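Local coordinates for SidF, inhibitor of growth family, member 3 (PDB 4FYE), which is a Legionella phosphoinositide phosphatase that probably removes the 3-phosphate of phosphatidylinositol 3,4,5-trisphosphate and related lipids, at residues Ile72-Ala75 against Asn76-Ile79; Glu330-Asp334 against Ala335-Arg339; Ala471-Thr474 against Leu475-Pro479; Glu591-Ser594 against Arg595-Phe599; Gly734-Ala737 against Asn738-Lys741. The protein carries 1 engineered substitution. All blocks are in the same frame, centred on the assembly; numbering follows the deposited sequence.

In the fold
All five contacts are local, each confined to one helix or its end, and they follow one another along the chain from interaction 1 to interaction 5. Interactions 1 and 5 come from distant parts of the sequence yet lie with centres about 12 Å apart: helix 71-92 packs on helix 733-741, with Glu74 and Tyr78 touching Val736 and Phe739. On the opposite side of the chain's centre, interactions 3 and 4 have centres about 19 Å apart and meet through Leu472 and Phe599. Interaction 2, at the start of helix 335-349, touches none of the others. The fold thus brings the early helix 71-92 against helix 733-741, near the end of the modelled chain.

Interaction 1 (Ile72-Ala75 against Asn76-Ile79); sequences IQEA and NNYI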
# COMPACT_ATOMS: atom_id res chain seq x y z
N ILE A 72 27.68 6.00 6.85
CA ILE A 72 28.13 5.15 7.97
C ILE A 72 27.05 4.26 8.60
O ILE A 72 27.25 3.04 8.72
CB ILE A 72 28.85 5.94 9.03
CG1 ILE A 72 30.03 6.64 8.35
CG2 ILE A 72 29.40 4.99 10.13
CD1 ILE A 72 30.75 7.59 9.30
N GLN A 73 25.93 4.86 8.96
CA GLN A 73 24.82 4.12 9.54
C GLN A 73 24.29 3.07 8.58
O GLN A 73 24.06 1.96 9.01
CB GLN A 73 23.69 5.02 10.02
CG GLN A 73 24.13 6.02 11.06
CD GLN A 73 24.62 5.34 12.30
OE1 GLN A 73 23.91 4.49 12.87
NE2 GLN A 73 25.85 5.65 12.72
N GLU A 74 24.15 3.40 7.30
CA GLU A 74 23.59 2.45 6.35
C GLU A 74 24.58 1.31 6.13
O GLU A 74 24.19 0.17 5.98
CB GLU A 74 23.29 3.13 5.00
CG GLU A 74 22.27 4.27 5.09
CD GLU A 74 20.85 3.79 5.49
OE1 GLU A 74 20.52 2.59 5.39
OE2 GLU A 74 20.06 4.64 5.93
N ALA A 75 25.85 1.65 6.06
CA ALA A 75 26.90 0.65 6.04
C ALA A 75 26.83 -0.30 7.23
O ALA A 75 26.90 -1.51 7.05
CB ALA A 75 28.25 1.30 5.99
N ASN A 76 26.65 0.24 8.45
CA ASN A 76 26.45 -0.62 9.62
C ASN A 76 25.22 -1.50 9.50
O ASN A 76 25.32 -2.67 9.81
CB ASN A 76 26.33 0.16 10.90
CG ASN A 76 27.64 0.78 11.35
OD1 ASN A 76 28.68 0.60 10.76
ND2 ASN A 76 27.56 1.59 12.36
N ASN A 77 24.09 -0.95 9.05
CA ASN A 77 22.87 -1.74 8.82
C ASN A 77 23.09 -2.87 7.83
O ASN A 77 22.77 -4.02 8.07
CB ASN A 77 21.75 -0.84 8.30
CG ASN A 77 21.26 0.11 9.35
OD1 ASN A 77 21.53 -0.10 10.53
ND2 ASN A 77 20.57 1.17 8.94
N TYR A 78 23.64 -2.52 6.70
CA TYR A 78 24.05 -3.49 5.73
C TYR A 78 24.95 -4.51 6.29
O TYR A 78 24.67 -5.64 6.07
CB TYR A 78 24.75 -2.85 4.55
CG TYR A 78 24.98 -3.87 3.48
CD1 TYR A 78 24.01 -4.14 2.55
CD2 TYR A 78 26.17 -4.59 3.42
CE1 TYR A 78 24.24 -5.07 1.55
CE2 TYR A 78 26.39 -5.49 2.42
CZ TYR A 78 25.40 -5.72 1.51
OH TYR A 78 25.60 -6.62 0.51
N ILE A 79 26.03 -4.14 7.01
CA ILE A 79 26.92 -5.16 7.54
C ILE A 79 26.13 -6.15 8.45
O ILE A 79 26.16 -7.36 8.25
CB ILE A 79 28.08 -4.59 8.35
CG1 ILE A 79 28.92 -3.51 7.62
CG2 ILE A 79 28.96 -5.68 8.89
CD1 ILE A 79 29.70 -3.92 6.43
O HOH W 1 24.77 1.81 13.39
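Gln73 and Asn76 are joined through a water, which donates to Gln73 OE1 at 2.9 Å and accepts from Asn76 ND2, 3.0 Å from the water oxygen. Gln73 OE1 has a second partner, the backbone N of Tyr34. The main chain supplies the regular ladder: Asn76 N donates to Ile72 O and Asn77 N to Gln73 O, 2.9 Å in each case. Tyr78 N reaches Glu74 O over 2.8 Å in an almost straight bond (173°). This is the i to i+4 pattern of an alpha-helix, here the beginning of helix 71-92, which lies against helices 98-119, 136-163 and 733-741. The polar ends of Glu74 and Asn77 come close without pairing: Glu74 OE1 stands 3.8 Å from Asn77 ND2, and the carboxylate and amide planes are 84° apart. Each is engaged elsewhere. A bend at chi2 (-66°) turns the carboxylate of Glu74 to the side of Asn77, and its OE2 is hydrogen-bonded to the hydroxyls of Ser715 and Tyr34. Asn77 ND2 makes a weak bond to Tyr32 O, while Asn77 CG lies 3.4 Å from Gln73 O, the carbonyl that its own backbone N already uses.

Interaction 2 (Glu330-Asp334 against Ala335-Arg339); sequences ELPPD and AEKAR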
# COMPACT_ATOMS: atom_id res chain seq x y z
N GLU A 330 -25.10 -11.77 29.78
CA GLU A 330 -23.80 -11.34 30.27
C GLU A 330 -22.64 -11.67 29.33
O GLU A 330 -22.42 -12.82 28.92
CB GLU A 330 -23.52 -11.84 31.69
CG GLU A 330 -24.13 -13.19 32.03
CD GLU A 330 -23.16 -14.11 32.74
OE1 GLU A 330 -23.58 -14.77 33.72
OE2 GLU A 330 -21.98 -14.18 32.32
N LEU A 331 -21.89 -10.64 28.98
CA LEU A 331 -20.61 -10.82 28.32
C LEU A 331 -19.59 -11.21 29.40
O LEU A 331 -19.75 -10.85 30.57
CB LEU A 331 -20.17 -9.52 27.64
CG LEU A 331 -21.07 -8.82 26.61
CD1 LEU A 331 -21.07 -7.30 26.82
CD2 LEU A 331 -20.65 -9.20 25.20
N PRO A 332 -18.54 -11.96 29.02
CA PRO A 332 -17.52 -12.37 29.97
C PRO A 332 -16.70 -11.21 30.56
O PRO A 332 -16.53 -10.18 29.90
CB PRO A 332 -16.63 -13.28 29.13
CG PRO A 332 -17.57 -13.87 28.15
CD PRO A 332 -18.44 -12.72 27.76
N PRO A 333 -16.20 -11.39 31.79
CA PRO A 333 -15.45 -10.33 32.48
C PRO A 333 -14.18 -9.90 31.73
O PRO A 333 -13.86 -8.70 31.69
CB PRO A 333 -15.10 -10.98 33.83
CG PRO A 333 -16.16 -12.02 34.04
CD PRO A 333 -16.42 -12.56 32.67
N ASP A 334 -13.47 -10.85 31.12
CA ASP A 334 -12.22 -10.55 30.44
C ASP A 334 -12.48 -9.82 29.10
O ASP A 334 -13.09 -10.39 28.18
CB ASP A 334 -11.42 -11.85 30.21
CG ASP A 334 -9.93 -11.61 30.07
OD1 ASP A 334 -9.50 -10.95 29.09
OD2 ASP A 334 -9.18 -12.09 30.95
N ALA A 335 -12.01 -8.57 29.00
CA ALA A 335 -12.27 -7.72 27.85
C ALA A 335 -12.01 -8.45 26.54
O ALA A 335 -12.86 -8.43 25.62
CB ALA A 335 -11.47 -6.45 27.92
N GLU A 336 -10.86 -9.12 26.46
CA GLU A 336 -10.45 -9.83 25.25
C GLU A 336 -11.46 -10.92 24.88
O GLU A 336 -11.75 -11.16 23.69
CB GLU A 336 -9.04 -10.43 25.44
CG GLU A 336 -8.39 -10.98 24.17
CD GLU A 336 -7.62 -12.30 24.38
OE1 GLU A 336 -6.61 -12.52 23.66
OE2 GLU A 336 -8.04 -13.12 25.24
N LYS A 337 -12.01 -11.57 25.89
CA LYS A 337 -12.90 -12.70 25.68
C LYS A 337 -14.34 -12.20 25.39
O LYS A 337 -15.19 -12.93 24.86
CB LYS A 337 -12.76 -13.70 26.86
CG LYS A 337 -13.92 -14.66 27.24
CD LYS A 337 -14.75 -15.33 26.12
CE LYS A 337 -15.68 -16.44 26.67
NZ LYS A 337 -17.10 -16.51 26.15
N ALA A 338 -14.59 -10.94 25.74
CA ALA A 338 -15.85 -10.29 25.39
C ALA A 338 -15.86 -9.83 23.91
O ALA A 338 -16.79 -10.14 23.16
CB ALA A 338 -16.12 -9.12 26.32
N ARG A 339 -14.83 -9.11 23.49
CA ARG A 339 -14.70 -8.82 22.07
C ARG A 339 -14.77 -10.09 21.22
O ARG A 339 -15.44 -10.10 20.17
CB ARG A 339 -13.46 -7.96 21.69
CG ARG A 339 -13.52 -7.47 20.25
CD ARG A 339 -12.59 -6.32 20.06
NE ARG A 339 -12.46 -5.92 18.66
CZ ARG A 339 -13.17 -4.94 18.08
NH1 ARG A 339 -14.12 -4.21 18.72
NH2 ARG A 339 -12.91 -4.68 16.84
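Asp334 O receives Ala338 N at 2.9 Å, the donor standing close to the line of the carbonyl bond (C=O...N 163°). The same oxygen takes a second, weak bond from Lys337 N, so two amides of the first turn converge on one acceptor. On its side chain, Asp334 OD1 accepts weakly from Glu336 N over 3.5 Å. CG is turned away from the aspartate's own N (chi1 -155°), and this rotation brings the carboxylate round to the opening amides. Asp334 is therefore the N-cap of helix 335-349, where backbone N-H groups have no preceding turn to supply carbonyls. Glu336 OE2 comes within 4.7 Å of Asp334 OD1, a like-charged approach that would be expected to be mildly unfavourable at this exposed end; the other glutamate oxygen, OE1, is hydrogen-bonded to Ser400 OG. Behind the cap, Lys337 folds its methylene chain across the Pro332 ring, the two side chains running at roughly a right angle to each other. Lys337 CG meets Pro332 CB at 3.6 Å, CE lies 3.5 Å from Pro332 CG, and the ammonium nitrogen NZ ends 3.3 Å from that same ring carbon. A bend at chi2 (40°) turns the lysine onto the proline. Closer to the buried side of the helix, Ala338 CB rests 3.8 Å from Pro332 O and 4.3 Å from Leu331 CB. The Leu331 side chain also touches Gln341 and Leu342, further along the helix.

Interaction 3 (Ala471-Thr474 against Leu475-Pro479); sequences ALHT and LLKGP
Leu472 and Leu476 meet by their branches on one side of the helix, with Leu472 CD2 lying 3.8 Å from Leu476 CG and 3.9 Å from its CD2. On another side, His473 and Lys477 run alongside each other in the same direction. Lys477 CG sits at the edge of the imidazole, near its plane, 3.9 Å from His473 CE1, and Lys477 CE is equally close to that atom. An extended first torsion in His473 (chi1 180°) swings the ring forward along the helix and makes this possible. Lys477 NZ stays well clear of the imidazole and forms a salt bridge with Asp457, a residue of helix 438-458, which would fix the end of the chain and so keep its methylenes beside the ring. Beneath these side chains backbone bonds join Leu476 N to Leu472 O (2.8 Å) and Lys477 N to His473 O (3.0 Å). Both donors also make weak bonds one residue tighter, to His473 O and Thr474 O respectively, a mixed pattern common where a helix runs out. Gly478 then leaves helical geometry with a phi of 67°, a value that favours glycine, and Pro479 carries the chain away. Helix 467-476 is held among three longer helices: Leu472 and Leu476 meet 522-583 and 590-614, and Leu476, His473 and Lys477 all touch 438-458.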
# COMPACT_ATOMS: atom_id res chain seq x y z
N ALA A 471 -27.77 21.47 -6.55
CA ALA A 471 -27.34 22.01 -7.82
C ALA A 471 -26.03 21.36 -8.32
O ALA A 471 -25.80 21.31 -9.52
CB ALA A 471 -27.21 23.51 -7.73
N LEU A 472 -25.20 20.85 -7.42
CA LEU A 472 -23.94 20.20 -7.85
C LEU A 472 -24.28 18.79 -8.30
O LEU A 472 -23.84 18.30 -9.35
CB LEU A 472 -22.95 20.15 -6.68
CG LEU A 472 -21.45 20.28 -6.96
CD1 LEU A 472 -20.70 19.62 -5.83
CD2 LEU A 472 -20.96 19.75 -8.32
N HIS A 473 -25.10 18.16 -7.47
CA HIS A 473 -25.53 16.80 -7.68
C HIS A 473 -26.11 16.68 -9.06
O HIS A 473 -25.63 15.86 -9.85
CB HIS A 473 -26.53 16.43 -6.61
CG HIS A 473 -27.06 15.04 -6.73
ND1 HIS A 473 -26.92 14.31 -7.84
CD2 HIS A 473 -27.78 14.25 -5.82
CE1 HIS A 473 -27.50 13.10 -7.66
NE2 HIS A 473 -28.02 13.07 -6.42
N THR A 474 -27.12 17.51 -9.38
CA THR A 474 -27.77 17.55 -10.72
C THR A 474 -26.72 17.48 -11.82
O THR A 474 -26.81 16.63 -12.71
CB THR A 474 -28.62 18.83 -10.92
OG1 THR A 474 -29.83 18.71 -10.18
CG2 THR A 474 -28.96 19.08 -12.42
N LEU A 475 -25.72 18.36 -11.72
CA LEU A 475 -24.65 18.44 -12.71
C LEU A 475 -23.73 17.22 -12.74
O LEU A 475 -23.25 16.83 -13.81
CB LEU A 475 -23.83 19.71 -12.50
CG LEU A 475 -24.61 21.04 -12.64
CD1 LEU A 475 -23.64 22.21 -12.60
CD2 LEU A 475 -25.46 21.12 -13.91
N LEU A 476 -23.51 16.61 -11.57
CA LEU A 476 -22.56 15.50 -11.49
C LEU A 476 -23.15 14.23 -12.00
O LEU A 476 -22.41 13.28 -12.30
CB LEU A 476 -22.05 15.27 -10.08
CG LEU A 476 -20.96 16.22 -9.59
CD1 LEU A 476 -20.14 15.48 -8.56
CD2 LEU A 476 -20.09 16.77 -10.72
N LYS A 477 -24.48 14.21 -12.08
CA LYS A 477 -25.23 13.07 -12.60
C LYS A 477 -24.68 12.66 -13.95
O LYS A 477 -24.83 11.52 -14.35
CB LYS A 477 -26.71 13.41 -12.71
CG LYS A 477 -27.56 12.91 -11.55
CD LYS A 477 -27.85 11.42 -11.69
CE LYS A 477 -28.84 10.93 -10.64
NZ LYS A 477 -28.84 9.44 -10.46
N GLY A 478 -24.02 13.59 -14.63
CA GLY A 478 -23.49 13.35 -15.96
C GLY A 478 -24.57 13.15 -17.03
O GLY A 478 -25.76 13.42 -16.81
N PRO A 479 -24.17 12.65 -18.21
CA PRO A 479 -25.18 12.37 -19.23
C PRO A 479 -25.94 11.07 -18.96
O PRO A 479 -25.41 10.15 -18.38
CB PRO A 479 -24.36 12.29 -20.53
CG PRO A 479 -22.94 12.06 -20.11
CD PRO A 479 -22.81 12.23 -18.62

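Interaction 4 (Glu591-Ser594 against Arg595-Phe599); sequences ETKS and RLQHF
Glu591 is touched by Arg595 chiefly at its backbone. Its carbonyl oxygen accepts Arg595 N at 3.0 Å and, from the edge of the guanidinium, a short but poorly angled and therefore weak bond from NH1 (2.7 Å). With CG beside its own N (chi1 -79°), the arginine runs back toward Glu591, and NH1 lies 3.1 Å from Glu591 CB. The carboxylate takes little part: Glu591 OE1 remains 4.8 Å from Arg595 NH1, the carboxylate plane 62° from the guanidinium; opposite charges at this distance would probably attract, but they make no salt bridge. One residue on, Thr592 O accepts Leu596 N, and Leu596 CD1 crowds the same oxygen at 3.0 Å; the Thr592 and Leu596 side chains lie side by side, Thr592 CG2 4.1 Å from Leu596 CD1. Lys593 O receives Gln597 N and, weakly, Leu596 N. Gln597 CG is 3.1 Å from Lys593 O, and the chain then stretches out to give NE2 to Asp672 O. Ser594 closes the series: its O binds His598 N at 2.8 Å in a fairly straight bond (165°), while its hydroxyl turns back to a weak bond with Pro590 O. These are successive turns of an alpha-helix near the start of helix 590-614. Its Lys593, Leu596 and Phe599 side lies on helix 522-583, and His598 reaches Asn455 of helix 438-458 and Glu637 of helix 626-637.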
# COMPACT_ATOMS: atom_id res chain seq x y z
N GLU A 591 -21.64 15.32 13.54
CA GLU A 591 -22.30 14.51 12.51
C GLU A 591 -22.66 15.30 11.29
O GLU A 591 -22.33 14.91 10.19
CB GLU A 591 -23.53 13.79 13.06
CG GLU A 591 -23.37 12.28 13.18
CD GLU A 591 -22.07 11.85 13.86
OE1 GLU A 591 -21.17 11.29 13.17
OE2 GLU A 591 -21.94 12.10 15.08
N THR A 592 -23.35 16.41 11.48
CA THR A 592 -23.62 17.34 10.39
C THR A 592 -22.31 17.78 9.68
O THR A 592 -22.20 17.73 8.45
CB THR A 592 -24.44 18.54 10.92
OG1 THR A 592 -25.72 18.06 11.35
CG2 THR A 592 -24.64 19.62 9.86
N LYS A 593 -21.32 18.18 10.46
CA LYS A 593 -20.03 18.61 9.93
C LYS A 593 -19.39 17.54 9.05
O LYS A 593 -18.79 17.88 8.04
CB LYS A 593 -19.09 18.95 11.08
CG LYS A 593 -18.18 20.13 10.82
CD LYS A 593 -17.08 20.20 11.88
CE LYS A 593 -17.68 20.44 13.26
NZ LYS A 593 -16.96 19.66 14.31
N SER A 594 -19.53 16.27 9.44
CA SER A 594 -19.02 15.16 8.64
C SER A 594 -19.76 14.99 7.39
O SER A 594 -19.17 14.72 6.36
CB SER A 594 -19.15 13.87 9.38
OG SER A 594 -18.07 13.83 10.25
N ARG A 595 -21.07 15.12 7.49
CA ARG A 595 -21.93 14.99 6.33
C ARG A 595 -21.39 15.97 5.30
O ARG A 595 -21.25 15.63 4.14
CB ARG A 595 -23.39 15.36 6.67
CG ARG A 595 -24.21 14.28 7.38
CD ARG A 595 -25.38 14.92 8.12
NE ARG A 595 -26.19 14.02 8.95
CZ ARG A 595 -25.72 13.21 9.90
NH1 ARG A 595 -24.41 13.12 10.15
NH2 ARG A 595 -26.57 12.46 10.61
N LEU A 596 -21.07 17.18 5.75
CA LEU A 596 -20.82 18.26 4.80
C LEU A 596 -19.46 18.14 4.11
O LEU A 596 -19.27 18.60 2.98
CB LEU A 596 -20.96 19.61 5.49
CG LEU A 596 -22.41 20.13 5.63
CD1 LEU A 596 -23.36 19.03 6.06
CD2 LEU A 596 -22.51 21.31 6.58
N GLN A 597 -18.52 17.51 4.82
CA GLN A 597 -17.16 17.31 4.34
C GLN A 597 -17.14 16.10 3.44
O GLN A 597 -16.56 16.14 2.36
CB GLN A 597 -16.21 17.11 5.52
CG GLN A 597 -16.19 18.29 6.49
CD GLN A 597 -15.47 17.96 7.78
OE1 GLN A 597 -15.55 16.84 8.28
NE2 GLN A 597 -14.73 18.95 8.33
N HIS A 598 -17.78 15.03 3.90
CA HIS A 598 -17.94 13.85 3.06
C HIS A 598 -18.54 14.23 1.75
O HIS A 598 -17.97 13.90 0.72
CB HIS A 598 -18.81 12.78 3.70
CG HIS A 598 -19.11 11.60 2.78
ND1 HIS A 598 -18.14 10.74 2.36
CD2 HIS A 598 -20.31 11.18 2.18
CE1 HIS A 598 -18.70 9.81 1.55
NE2 HIS A 598 -20.02 10.09 1.43
N PHE A 599 -19.67 14.92 1.75
CA PHE A 599 -20.31 15.26 0.47
C PHE A 599 -19.39 16.07 -0.46
O PHE A 599 -19.19 15.76 -1.65
CB PHE A 599 -21.63 16.02 0.67
CG PHE A 599 -22.37 16.31 -0.62
CD1 PHE A 599 -22.04 17.42 -1.40
CD2 PHE A 599 -23.41 15.48 -1.05
CE1 PHE A 599 -22.72 17.70 -2.58
CE2 PHE A 599 -24.09 15.76 -2.24
CZ PHE A 599 -23.75 16.86 -3.00

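Interaction 5 (Gly734-Ala737 against Asn738-Lys741); sequences GKVA and NFAK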
# COMPACT_ATOMS: atom_id res chain seq x y z
N GLY A 734 17.54 7.04 -2.65
CA GLY A 734 17.67 6.06 -3.75
C GLY A 734 19.05 5.45 -3.89
O GLY A 734 19.19 4.24 -4.10
N LYS A 735 20.08 6.26 -3.71
CA LYS A 735 21.48 5.81 -3.79
C LYS A 735 21.85 4.89 -2.65
O LYS A 735 22.65 4.01 -2.81
CB LYS A 735 22.47 7.00 -3.77
CG LYS A 735 22.15 8.18 -4.66
CD LYS A 735 22.31 7.81 -6.13
CE LYS A 735 21.50 8.80 -7.00
NZ LYS A 735 21.28 8.29 -8.40
N VAL A 736 21.27 5.09 -1.48
CA VAL A 736 21.49 4.13 -0.44
C VAL A 736 20.77 2.83 -0.78
O VAL A 736 21.31 1.73 -0.57
CB VAL A 736 20.95 4.67 0.88
CG1 VAL A 736 20.96 3.55 1.90
CG2 VAL A 736 21.86 5.76 1.37
N ALA A 737 19.54 2.94 -1.27
CA ALA A 737 18.79 1.74 -1.71
C ALA A 737 19.64 0.84 -2.60
O ALA A 737 19.59 -0.38 -2.45
CB ALA A 737 17.50 2.09 -2.45
N ASN A 738 20.43 1.41 -3.50
CA ASN A 738 21.38 0.55 -4.25
C ASN A 738 22.08 -0.50 -3.43
O ASN A 738 22.25 -1.59 -3.92
CB ASN A 738 22.36 1.39 -5.02
CG ASN A 738 21.67 2.14 -6.15
OD1 ASN A 738 20.65 1.64 -6.68
ND2 ASN A 738 22.15 3.33 -6.50
N PHE A 739 22.48 -0.20 -2.21
CA PHE A 739 23.21 -1.15 -1.40
C PHE A 739 22.57 -2.53 -1.43
O PHE A 739 23.27 -3.54 -1.45
CB PHE A 739 23.32 -0.68 0.05
CG PHE A 739 24.31 0.42 0.25
CD1 PHE A 739 24.98 0.97 -0.82
CD2 PHE A 739 24.56 0.91 1.51
CE1 PHE A 739 25.89 1.99 -0.63
CE2 PHE A 739 25.47 1.93 1.71
CZ PHE A 739 26.13 2.47 0.63
N ALA A 740 21.25 -2.57 -1.42
CA ALA A 740 20.51 -3.82 -1.42
C ALA A 740 20.75 -4.64 -2.68
O ALA A 740 20.80 -5.86 -2.64
CB ALA A 740 19.03 -3.55 -1.25
N LYS A 741 20.85 -3.95 -3.80
CA LYS A 741 21.10 -4.58 -5.09
C LYS A 741 22.45 -5.28 -5.28
O LYS A 741 22.52 -6.31 -5.93
CB LYS A 741 20.86 -3.58 -6.22
CG LYS A 741 19.39 -3.39 -6.55
CD LYS A 741 19.15 -2.05 -7.20
CE LYS A 741 19.90 -1.94 -8.51
NZ LYS A 741 21.22 -1.26 -8.35
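Phe739 lies close beside the carbonyl of Val736, which approaches the ring obliquely, within helix 733-741, a short helix near the end of the modelled chain that is kinked in this turn. Its CB touches Val736 O at 3.2 Å and CG follows at 3.4 Å, since a chi1 of -75° places the ring beside the residue's own N. From there the ring spreads past the oxygen, CD1 at 3.8 Å and CD2 at 3.9 Å from Val736 O. CD2 also reaches the Val736 side chain, 4.5 Å from CG1, a loose apolar contact. Beyond CD2, CE2 packs on the CB of Glu74 in helix 71-92, and the outer ring lies among Val148 and Leu152 of helix 136-163 and Val714. The backbone here is irregular. Asn738 N still keeps its regular bond to Gly734 O, but the next two amides forgo the oxygens four residues back and turn to those three back, as in a 3-10 helix. Phe739 N meets Val736 O at 2.8 Å and Ala740 N meets Ala737 O at 2.9 Å. In both cases the donor stands above the carbonyl plane, by 44° and 38°, rather than on a lone pair. On the outer face Asn738 lays its amide back beside Lys735, with ND2 close to that residue's CA, while its other end, OD1, accepts a weak hydrogen bond from Lys741 NZ at 3.4 Å.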